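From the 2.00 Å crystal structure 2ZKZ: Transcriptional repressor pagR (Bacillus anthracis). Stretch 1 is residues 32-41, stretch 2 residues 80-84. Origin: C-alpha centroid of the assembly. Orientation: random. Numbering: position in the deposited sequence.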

# COMPACT_ATOMS: atom_id res chain seq x y z
N ILE A 32 -8.23 9.29 -6.12
CA ILE A 32 -8.06 10.61 -5.54
C ILE A 32 -6.58 10.98 -5.50
O ILE A 32 -6.19 12.07 -5.92
CB ILE A 32 -8.66 10.67 -4.11
CG1 ILE A 32 -10.18 10.53 -4.20
CG2 ILE A 32 -8.26 11.96 -3.42
CD1 ILE A 32 -10.89 10.47 -2.84
N VAL A 33 -5.74 10.07 -5.00
CA VAL A 33 -4.31 10.36 -4.94
C VAL A 33 -3.73 10.60 -6.33
O VAL A 33 -2.92 11.52 -6.52
CB VAL A 33 -3.54 9.20 -4.26
CG1 VAL A 33 -2.04 9.49 -4.29
CG2 VAL A 33 -4.01 9.04 -2.83
N ASN A 34 -4.12 9.78 -7.30
CA ASN A 34 -3.62 9.94 -8.66
C ASN A 34 -4.00 11.34 -9.19
O ASN A 34 -3.18 12.03 -9.80
CB ASN A 34 -4.23 8.88 -9.58
CG ASN A 34 -3.56 8.85 -10.95
OD1 ASN A 34 -4.23 8.93 -11.98
ND2 ASN A 34 -2.24 8.75 -10.96
N GLU A 35 -5.24 11.75 -8.95
CA GLU A 35 -5.71 13.05 -9.41
C GLU A 35 -4.92 14.20 -8.77
O GLU A 35 -4.59 15.18 -9.44
CB GLU A 35 -7.20 13.22 -9.10
CG GLU A 35 -8.12 12.36 -9.94
CD GLU A 35 -7.97 12.60 -11.43
OE1 GLU A 35 -7.78 13.76 -11.84
OE2 GLU A 35 -8.08 11.62 -12.20
N LEU A 36 -4.64 14.09 -7.48
CA LEU A 36 -3.87 15.12 -6.79
C LEU A 36 -2.44 15.14 -7.30
O LEU A 36 -1.79 16.18 -7.31
CB LEU A 36 -3.90 14.89 -5.28
CG LEU A 36 -5.24 15.24 -4.63
CD1 LEU A 36 -5.27 14.79 -3.17
CD2 LEU A 36 -5.44 16.75 -4.74
N TYR A 37 -1.96 13.98 -7.72
CA TYR A 37 -0.61 13.87 -8.26
C TYR A 37 -0.56 14.64 -9.58
O TYR A 37 0.42 15.33 -9.87
CB TYR A 37 -0.26 12.40 -8.47
CG TYR A 37 0.92 12.16 -9.38
CD1 TYR A 37 2.19 12.62 -9.04
CD2 TYR A 37 0.76 11.50 -10.59
CE1 TYR A 37 3.27 12.43 -9.89
CE2 TYR A 37 1.84 11.31 -11.45
CZ TYR A 37 3.09 11.77 -11.09
OH TYR A 37 4.14 11.59 -11.95
N LYS A 38 -1.62 14.51 -10.37
CA LYS A 38 -1.70 15.17 -11.67
C LYS A 38 -2.06 16.65 -11.60
O LYS A 38 -1.51 17.46 -12.35
CB LYS A 38 -2.72 14.44 -12.55
CG LYS A 38 -2.29 13.03 -12.97
CD LYS A 38 -3.29 12.40 -13.92
CE LYS A 38 -4.64 12.20 -13.27
NZ LYS A 38 -5.68 11.74 -14.23
N HIS A 39 -2.98 17.01 -10.70
CA HIS A 39 -3.42 18.40 -10.58
C HIS A 39 -2.81 19.20 -9.42
O HIS A 39 -3.05 20.41 -9.31
CB HIS A 39 -4.95 18.43 -10.48
CG HIS A 39 -5.63 17.81 -11.66
ND1 HIS A 39 -6.35 16.64 -11.56
CD2 HIS A 39 -5.68 18.18 -12.96
CE1 HIS A 39 -6.83 16.32 -12.76
NE2 HIS A 39 -6.44 17.24 -13.62
N LYS A 40 -2.05 18.52 -8.57
CA LYS A 40 -1.36 19.13 -7.43
C LYS A 40 -2.24 19.69 -6.31
O LYS A 40 -1.91 19.53 -5.14
CB LYS A 40 -0.42 20.24 -7.92
CG LYS A 40 0.60 19.76 -8.96
CD LYS A 40 1.35 18.54 -8.46
CE LYS A 40 2.21 17.92 -9.56
NZ LYS A 40 2.76 16.59 -9.17
N ALA A 41 -3.33 20.34 -6.67
CA ALA A 41 -4.22 20.92 -5.66
C ALA A 41 -5.66 20.83 -6.12
O ALA A 41 -5.98 21.25 -7.23
CB ALA A 41 -3.84 22.37 -5.40
N TYR A 80 -8.33 23.05 0.17
CA TYR A 80 -7.93 22.16 -0.91
C TYR A 80 -6.93 21.12 -0.40
O TYR A 80 -6.25 21.33 0.60
CB TYR A 80 -7.31 22.93 -2.09
CG TYR A 80 -6.02 23.65 -1.78
CD1 TYR A 80 -6.03 24.93 -1.24
CD2 TYR A 80 -4.79 23.04 -2.03
CE1 TYR A 80 -4.84 25.60 -0.95
CE2 TYR A 80 -3.59 23.70 -1.74
CZ TYR A 80 -3.63 24.98 -1.20
OH TYR A 80 -2.46 25.63 -0.91
N TYR A 81 -6.86 20.01 -1.11
CA TYR A 81 -5.97 18.93 -0.74
C TYR A 81 -4.76 18.81 -1.63
O TYR A 81 -4.77 19.22 -2.78
CB TYR A 81 -6.75 17.61 -0.74
CG TYR A 81 -7.78 17.57 0.37
CD1 TYR A 81 -7.44 17.10 1.63
CD2 TYR A 81 -9.07 18.07 0.17
CE1 TYR A 81 -8.35 17.13 2.68
CE2 TYR A 81 -9.99 18.10 1.21
CZ TYR A 81 -9.62 17.63 2.47
OH TYR A 81 -10.50 17.68 3.52
N SER A 82 -3.70 18.25 -1.06
CA SER A 82 -2.45 18.07 -1.78
C SER A 82 -1.71 16.87 -1.20
O SER A 82 -2.10 16.32 -0.17
CB SER A 82 -1.58 19.32 -1.65
OG SER A 82 -1.23 19.54 -0.30
N ILE A 83 -0.65 16.46 -1.89
CA ILE A 83 0.17 15.35 -1.41
C ILE A 83 1.48 15.97 -0.94
O ILE A 83 2.17 16.63 -1.72
CB ILE A 83 0.50 14.34 -2.53
CG1 ILE A 83 -0.78 13.76 -3.13
CG2 ILE A 83 1.38 13.23 -1.98
CD1 ILE A 83 -0.52 12.96 -4.42
N ASN A 84 1.82 15.77 0.33
CA ASN A 84 3.07 16.32 0.85
C ASN A 84 3.99 15.21 1.39
O ASN A 84 5.12 15.47 1.79
CB ASN A 84 2.79 17.36 1.92
CG ASN A 84 2.68 16.77 3.31
OD1 ASN A 84 2.04 15.74 3.51
ND2 ASN A 84 3.31 17.43 4.28
O HOH W 1 0.02 17.79 -4.41

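The end of a helix rests against the last residues of a strand and the residue that follows, and no direct hydrogen bond joins them; the contact is made by packing, one CA-H...O approach and a bridging water. The helix meets stretch 2 through residues spaced three and four apart, Val-33, Leu-36 and Tyr-37, as expected when one flank of a helix is used; Val-33 and Tyr-37 touch Ile-83, just past the strand.

Val-33 opens the contact. Its CG1 lies 3.8 Å from Ile-83 CD1, and the same Ile-83 methyl comes within 3.5 Å of Val-33 O, a carbonyl already occupied by the helical bond from Tyr-37 N. Asn-34 points away from stretch 2. Glu-35 starts sideways and its end leads away; its OE2 forms a salt bridge with Lys-38 NZ at 3.1 Å.

Leu-36 points toward stretch 2 and packs on Tyr-81, in the strand, and on Ile-83: CB lies 4.0 Å from Ile-83 CG1, and CD1 is also 4.0 Å from Tyr-81 CB. Its closest approach is CD2 to Tyr-81 O, 3.2 Å. The side chain is m at chi1 and t at chi2. Tyr-37 offers its backbone N, 3.7 Å from Ile-83 CD1, and its CB, 4.1 Å from that same CD1, while the ring leads away. Ile-83, itself m and t, touches both Val-33 and Tyr-37 with CD1.

Lys-40, the first residue after the helix, leaves helical phi/psi with phi 66°. Its CA-to-CB bond points away and NZ bonds back to Tyr-37 O at 2.7 Å, while Lys-40 O lies 3.5 Å from Ser-82 CB. Lys-40 O receives a hydrogen bond from water 1 at 2.7 Å, and that water accepts one from Ile-83 N at 2.9 Å.

Ala-41 closes the contact. Its CA approaches Tyr-81 O at 3.4 Å, with 158° at the hydrogen, and its CB meets Tyr-80 CD2 at 3.6 Å, oblique to the ring.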